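Local coordinates for protein CMP-sialic acid transporter 1 (Zea mays, PDB 6I1R) that probably carries CMP-sialic acid from the cytoplasm into the Golgi lumen, and binds CMP in an outward-facing state, at residues B[177-191]-B[249-261]. The protein carries 5 engineered substitutions. Numbering follows the deposited sequence.
Sequences GVYTEYLMKKNNDSL and LVSWLMKYSDNIV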
loop_
_atom_site.group_PDB
_atom_site.type_symbol
_atom_site.label_atom_id
_atom_site.label_comp_id
_atom_site.label_asym_id
_atom_site.label_seq_id
_atom_site.Cartn_x
_atom_site.Cartn_y
_atom_site.Cartn_z
ATOM N N GLY B 177 -14.473 21.899 -5.364
ATOM C CA GLY B 177 -15.728 21.575 -6.031
ATOM C C GLY B 177 -16.593 22.804 -6.249
ATOM O O GLY B 177 -17.128 23.007 -7.338
ATOM N N VAL B 178 -16.730 23.632 -5.216
ATOM C CA VAL B 178 -17.593 24.815 -5.302
ATOM C C VAL B 178 -16.990 25.804 -6.310
ATOM O O VAL B 178 -17.737 26.421 -7.071
ATOM C CB VAL B 178 -17.840 25.458 -3.921
ATOM C CG1 VAL B 178 -17.927 26.978 -3.982
ATOM C CG2 VAL B 178 -19.088 24.885 -3.263
ATOM N N TYR B 179 -15.667 25.950 -6.334
ATOM C CA TYR B 179 -15.065 26.887 -7.280
ATOM C C TYR B 179 -15.244 26.376 -8.714
ATOM O O TYR B 179 -15.446 27.173 -9.628
ATOM C CB TYR B 179 -13.584 27.140 -6.990
ATOM C CG TYR B 179 -13.047 28.337 -7.734
ATOM C CD1 TYR B 179 -13.330 29.622 -7.301
ATOM C CD2 TYR B 179 -12.305 28.193 -8.895
ATOM C CE1 TYR B 179 -12.865 30.735 -7.982
ATOM C CE2 TYR B 179 -11.834 29.295 -9.591
ATOM C CZ TYR B 179 -12.114 30.570 -9.132
ATOM O OH TYR B 179 -11.656 31.667 -9.806
ATOM N N THR B 180 -15.171 25.060 -8.906
ATOM C CA THR B 180 -15.379 24.466 -10.228
ATOM C C THR B 180 -16.775 24.848 -10.739
ATOM O O THR B 180 -16.910 25.359 -11.852
ATOM C CB THR B 180 -15.162 22.947 -10.192
ATOM O OG1 THR B 180 -13.827 22.708 -9.742
ATOM C CG2 THR B 180 -15.370 22.283 -11.536
ATOM N N GLU B 181 -17.796 24.619 -9.915
ATOM C CA GLU B 181 -19.178 24.974 -10.265
ATOM C C GLU B 181 -19.240 26.446 -10.686
ATOM O O GLU B 181 -19.876 26.787 -11.688
ATOM C CB GLU B 181 -20.124 24.717 -9.090
ATOM C CG GLU B 181 -21.566 25.100 -9.380
ATOM C CD GLU B 181 -22.608 24.433 -8.498
ATOM O OE1 GLU B 181 -22.217 23.717 -7.554
ATOM O OE2 GLU B 181 -23.810 24.637 -8.752
ATOM N N TYR B 182 -18.584 27.306 -9.909
ATOM C CA TYR B 182 -18.508 28.727 -10.237
ATOM C C TYR B 182 -18.011 28.882 -11.680
ATOM O O TYR B 182 -18.660 29.552 -12.481
ATOM C CB TYR B 182 -17.628 29.471 -9.226
ATOM C CG TYR B 182 -17.100 30.803 -9.697
ATOM C CD1 TYR B 182 -17.946 31.887 -9.870
ATOM C CD2 TYR B 182 -15.753 30.986 -9.964
ATOM C CE1 TYR B 182 -17.469 33.116 -10.300
ATOM C CE2 TYR B 182 -15.260 32.207 -10.394
ATOM C CZ TYR B 182 -16.121 33.276 -10.564
ATOM O OH TYR B 182 -15.646 34.483 -10.989
ATOM N N LEU B 183 -16.898 28.229 -12.011
ATOM C CA LEU B 183 -16.277 28.372 -13.335
ATOM C C LEU B 183 -17.247 27.920 -14.437
ATOM O O LEU B 183 -17.408 28.624 -15.434
ATOM C CB LEU B 183 -14.972 27.569 -13.393
ATOM C CG LEU B 183 -13.805 28.119 -12.573
ATOM C CD1 LEU B 183 -12.557 27.274 -12.778
ATOM C CD2 LEU B 183 -13.519 29.573 -12.916
ATOM N N MET B 184 -17.882 26.762 -14.268
ATOM C CA MET B 184 -18.785 26.238 -15.305
ATOM C C MET B 184 -19.944 27.222 -15.519
ATOM O O MET B 184 -20.298 27.534 -16.657
ATOM C CB MET B 184 -19.370 24.871 -14.929
ATOM C CG MET B 184 -18.360 23.855 -14.423
ATOM S SD MET B 184 -16.826 23.802 -15.379
ATOM C CE MET B 184 -17.353 22.792 -16.762
ATOM N N LYS B 185 -20.514 27.711 -14.419
ATOM C CA LYS B 185 -21.765 28.477 -14.461
ATOM C C LYS B 185 -21.496 29.971 -14.693
ATOM O O LYS B 185 -22.436 30.708 -14.998
ATOM C CB LYS B 185 -22.563 28.273 -13.168
ATOM C CG LYS B 185 -23.337 26.964 -13.087
ATOM C CD LYS B 185 -23.940 26.703 -11.724
ATOM C CE LYS B 185 -24.448 25.287 -11.558
ATOM N NZ LYS B 185 -25.786 25.093 -12.163
ATOM N N LYS B 186 -20.250 30.431 -14.563
ATOM C CA LYS B 186 -19.953 31.855 -14.776
ATOM C C LYS B 186 -19.907 32.167 -16.279
ATOM O O LYS B 186 -19.900 33.340 -16.656
ATOM C CB LYS B 186 -18.644 32.272 -14.093
ATOM C CG LYS B 186 -17.360 31.947 -14.850
ATOM C CD LYS B 186 -16.158 32.756 -14.404
ATOM C CE LYS B 186 -16.336 34.246 -14.613
ATOM N NZ LYS B 186 -15.080 34.895 -15.059
ATOM N N ASN B 187 -19.859 31.132 -17.122
ATOM C CA ASN B 187 -19.776 31.296 -18.576
ATOM C C ASN B 187 -20.972 30.619 -19.254
ATOM O O ASN B 187 -21.581 29.694 -18.714
ATOM C CB ASN B 187 -18.483 30.704 -19.149
ATOM C CG ASN B 187 -17.326 31.680 -19.199
ATOM O OD1 ASN B 187 -17.419 32.801 -18.704
ATOM N ND2 ASN B 187 -16.226 31.260 -19.803
ATOM N N ASN B 188 -21.251 31.073 -20.470
ATOM C CA ASN B 188 -22.251 30.454 -21.341
ATOM C C ASN B 188 -21.525 29.525 -22.326
ATOM O O ASN B 188 -22.038 29.223 -23.406
ATOM C CB ASN B 188 -23.124 31.511 -22.032
ATOM C CG ASN B 188 -22.555 32.915 -21.957
ATOM O OD1 ASN B 188 -21.453 33.176 -22.438
ATOM N ND2 ASN B 188 -23.296 33.826 -21.347
ATOM N N ASP B 189 -20.358 29.026 -21.920
ATOM C CA ASP B 189 -19.408 28.381 -22.833
ATOM C C ASP B 189 -19.776 26.901 -23.000
ATOM O O ASP B 189 -20.701 26.400 -22.357
ATOM C CB ASP B 189 -17.967 28.546 -22.334
ATOM C CG ASP B 189 -17.261 29.788 -22.853
ATOM O OD1 ASP B 189 -17.954 30.771 -23.183
ATOM O OD2 ASP B 189 -16.016 29.766 -22.916
ATOM N N SER B 190 -19.041 26.219 -23.877
ATOM C CA SER B 190 -19.238 24.795 -24.136
ATOM C C SER B 190 -18.646 23.966 -22.990
ATOM O O SER B 190 -17.539 24.237 -22.527
ATOM C CB SER B 190 -18.629 24.398 -25.457
ATOM O OG SER B 190 -18.896 23.035 -25.751
ATOM N N LEU B 191 -19.383 22.944 -22.561
ATOM C CA LEU B 191 -18.921 22.031 -21.513
ATOM C C LEU B 191 -17.545 21.466 -21.889
ATOM O O LEU B 191 -16.653 21.368 -21.043
ATOM C CB LEU B 191 -19.949 20.906 -21.340
ATOM C CG LEU B 191 -19.614 19.851 -20.285
ATOM C CD1 LEU B 191 -19.454 20.485 -18.910
ATOM C CD2 LEU B 191 -20.676 18.762 -20.245
ATOM N N LEU B 249 -18.688 13.177 -15.520
ATOM C CA LEU B 249 -20.044 13.327 -14.995
ATOM C C LEU B 249 -20.055 14.432 -13.933
ATOM O O LEU B 249 -20.994 15.227 -13.877
ATOM C CB LEU B 249 -20.523 11.994 -14.410
ATOM C CG LEU B 249 -20.587 10.821 -15.388
ATOM C CD1 LEU B 249 -20.948 9.536 -14.661
ATOM C CD2 LEU B 249 -21.576 11.090 -16.512
ATOM N N VAL B 250 -19.010 14.488 -13.112
ATOM C CA VAL B 250 -18.902 15.532 -12.092
ATOM C C VAL B 250 -18.935 16.898 -12.791
ATOM O O VAL B 250 -19.635 17.802 -12.338
ATOM C CB VAL B 250 -17.641 15.361 -11.220
ATOM C CG1 VAL B 250 -17.372 16.587 -10.357
ATOM C CG2 VAL B 250 -17.723 14.114 -10.354
ATOM N N SER B 251 -18.206 17.027 -13.899
ATOM C CA SER B 251 -18.159 18.286 -14.645
ATOM C C SER B 251 -19.552 18.613 -15.195
ATOM O O SER B 251 -20.028 19.741 -15.061
ATOM C CB SER B 251 -17.126 18.240 -15.745
ATOM O OG SER B 251 -16.626 19.541 -16.025
ATOM N N TRP B 252 -20.208 17.618 -15.790
ATOM C CA TRP B 252 -21.576 17.796 -16.281
ATOM C C TRP B 252 -22.439 18.417 -15.176
ATOM O O TRP B 252 -23.150 19.398 -15.412
ATOM C CB TRP B 252 -22.161 16.466 -16.780
ATOM C CG TRP B 252 -23.411 16.630 -17.591
ATOM C CD1 TRP B 252 -23.512 16.651 -18.951
ATOM C CD2 TRP B 252 -24.745 16.822 -17.087
ATOM N NE1 TRP B 252 -24.815 16.836 -19.329
ATOM C CE2 TRP B 252 -25.594 16.948 -18.208
ATOM C CE3 TRP B 252 -25.302 16.903 -15.806
ATOM C CZ2 TRP B 252 -26.968 17.145 -18.080
ATOM C CZ3 TRP B 252 -26.660 17.097 -15.680
ATOM C CH2 TRP B 252 -27.479 17.216 -16.803
ATOM N N LEU B 253 -22.345 17.855 -13.970
ATOM C CA LEU B 253 -23.157 18.294 -12.823
ATOM C C LEU B 253 -22.698 19.675 -12.339
ATOM O O LEU B 253 -23.515 20.456 -11.849
ATOM C CB LEU B 253 -23.051 17.265 -11.692
ATOM C CG LEU B 253 -23.769 15.935 -11.921
ATOM C CD1 LEU B 253 -23.478 14.967 -10.784
ATOM C CD2 LEU B 253 -25.270 16.135 -12.069
ATOM N N MET B 254 -21.403 19.970 -12.457
ATOM C CA MET B 254 -20.894 21.306 -12.131
ATOM C C MET B 254 -21.543 22.339 -13.063
ATOM O O MET B 254 -21.763 23.478 -12.658
ATOM C CB MET B 254 -19.369 21.391 -12.270
ATOM C CG MET B 254 -18.595 20.519 -11.295
ATOM S SD MET B 254 -18.843 20.971 -9.562
ATOM C CE MET B 254 -20.220 19.905 -9.136
ATOM N N LYS B 255 -21.857 21.935 -14.294
ATOM C CA LYS B 255 -22.447 22.848 -15.274
ATOM C C LYS B 255 -23.974 22.860 -15.121
ATOM O O LYS B 255 -24.555 23.897 -14.791
ATOM C CB LYS B 255 -22.036 22.455 -16.699
ATOM C CG LYS B 255 -21.757 23.629 -17.628
ATOM C CD LYS B 255 -22.180 23.410 -19.066
ATOM C CE LYS B 255 -21.521 24.354 -20.051
ATOM N NZ LYS B 255 -21.394 25.731 -19.515
ATOM N N TYR B 256 -24.613 21.713 -15.339
ATOM C CA TYR B 256 -26.074 21.639 -15.456
ATOM C C TYR B 256 -26.724 21.204 -14.135
ATOM O O TYR B 256 -27.915 20.885 -14.116
ATOM C CB TYR B 256 -26.453 20.681 -16.589
ATOM C CG TYR B 256 -25.891 21.076 -17.930
ATOM C CD1 TYR B 256 -24.629 20.660 -18.321
ATOM C CD2 TYR B 256 -26.604 21.886 -18.798
ATOM C CE1 TYR B 256 -24.099 21.019 -19.548
ATOM C CE2 TYR B 256 -26.087 22.259 -20.028
ATOM C CZ TYR B 256 -24.828 21.825 -20.405
ATOM O OH TYR B 256 -24.303 22.188 -21.612
ATOM N N SER B 257 -25.976 21.188 -13.035
ATOM C CA SER B 257 -26.565 20.827 -11.748
ATOM C C SER B 257 -25.866 21.605 -10.627
ATOM O O SER B 257 -25.601 22.788 -10.793
ATOM C CB SER B 257 -26.513 19.338 -11.538
ATOM O OG SER B 257 -27.356 18.961 -10.462
ATOM N N ASP B 258 -25.590 20.958 -9.494
ATOM C CA ASP B 258 -24.915 21.624 -8.384
ATOM C C ASP B 258 -24.130 20.599 -7.557
ATOM O O ASP B 258 -24.327 19.392 -7.694
ATOM C CB ASP B 258 -25.911 22.384 -7.504
ATOM C CG ASP B 258 -27.104 21.558 -7.061
ATOM O OD1 ASP B 258 -26.888 20.431 -6.573
ATOM O OD2 ASP B 258 -28.241 22.053 -7.202
ATOM N N ASN B 259 -23.272 21.125 -6.682
ATOM C CA ASN B 259 -22.389 20.334 -5.813
ATOM C C ASN B 259 -23.192 19.433 -4.870
ATOM O O ASN B 259 -22.713 18.367 -4.482
ATOM C CB ASN B 259 -21.474 21.223 -4.964
ATOM C CG ASN B 259 -20.042 21.229 -5.450
ATOM O OD1 ASN B 259 -19.316 20.255 -5.267
ATOM N ND2 ASN B 259 -19.627 22.328 -6.058
ATOM N N ILE B 260 -24.385 19.863 -4.477
ATOM C CA ILE B 260 -25.142 19.112 -3.484
ATOM C C ILE B 260 -25.664 17.820 -4.128
ATOM O O ILE B 260 -25.687 16.777 -3.473
ATOM C CB ILE B 260 -26.251 19.977 -2.852
ATOM C CG1 ILE B 260 -25.647 21.160 -2.089
ATOM C CG2 ILE B 260 -27.153 19.133 -1.963
ATOM C CD1 ILE B 260 -26.632 22.241 -1.726
ATOM N N VAL B 261 -26.040 17.869 -5.405
ATOM C CA VAL B 261 -26.401 16.645 -6.133
ATOM C C VAL B 261 -25.163 15.741 -6.228
ATOM O O VAL B 261 -25.274 14.520 -6.097
ATOM C CB VAL B 261 -26.994 16.948 -7.524
ATOM C CG1 VAL B 261 -27.103 15.696 -8.384
ATOM C CG2 VAL B 261 -28.348 17.634 -7.423
#
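Leu191 meets two aromatic rings through one methyl: its CD2 lies at the edge of the Tyr256 ring, near the ring plane, and approaches Trp252 CD1 obliquely at 3.8 Å. On one face of the Trp252 indole, over its centre, rests CD1 of Tyr256, four residues on. Nearby, two transmembrane helices of the nucleotide-sugar transporter fold pack knobs-into-holes: segments 177-186 and 249-256 cross at -62° with axes 7.9 Å apart, and Met254 is the knob, among Gly177, Thr180, Glu181 and Met184. Leu191, at the start of helix 191-216, is a separate knob against segment 249-256, among Ser251, Trp252, Lys255 and Tyr256. Gly177, having no side chain, lets the Asn259 amide come close. Met184 sets CG against Met254 CB (3.4 Å), and its bent chain beyond CG brings CE to Ser251 OG.

Beside this apolar packing, Glu181 holds the start of helix 259-279. Its CG stands anti to the backbone N (chi1 179°), and the extended chain carries OE1 to Asn259, which gives it both N (2.9 Å) and ND2 (3.3 Å), the latter on the anti lone pair. An alanine at Glu181 would remove this acceptor and is likely to leave Asn259 N without its mate and its amide freer to turn. Next to Glu181, long, flexible Lys185 brings NZ to Lys255 O at 3.1 Å and forms a long salt bridge with Glu181 OE2. At the other end the bent chain of Lys255 runs past Leu191 in the opposite direction, its NZ shared between Asp189 O (3.0 Å) and Gln194 OE1. Asparagine suits position 259 because its amide can give two hydrogens: ND2 also bonds Gly177 O at 2.9 Å, above the carbonyl plane, on the face opposite the one Glu181 N uses.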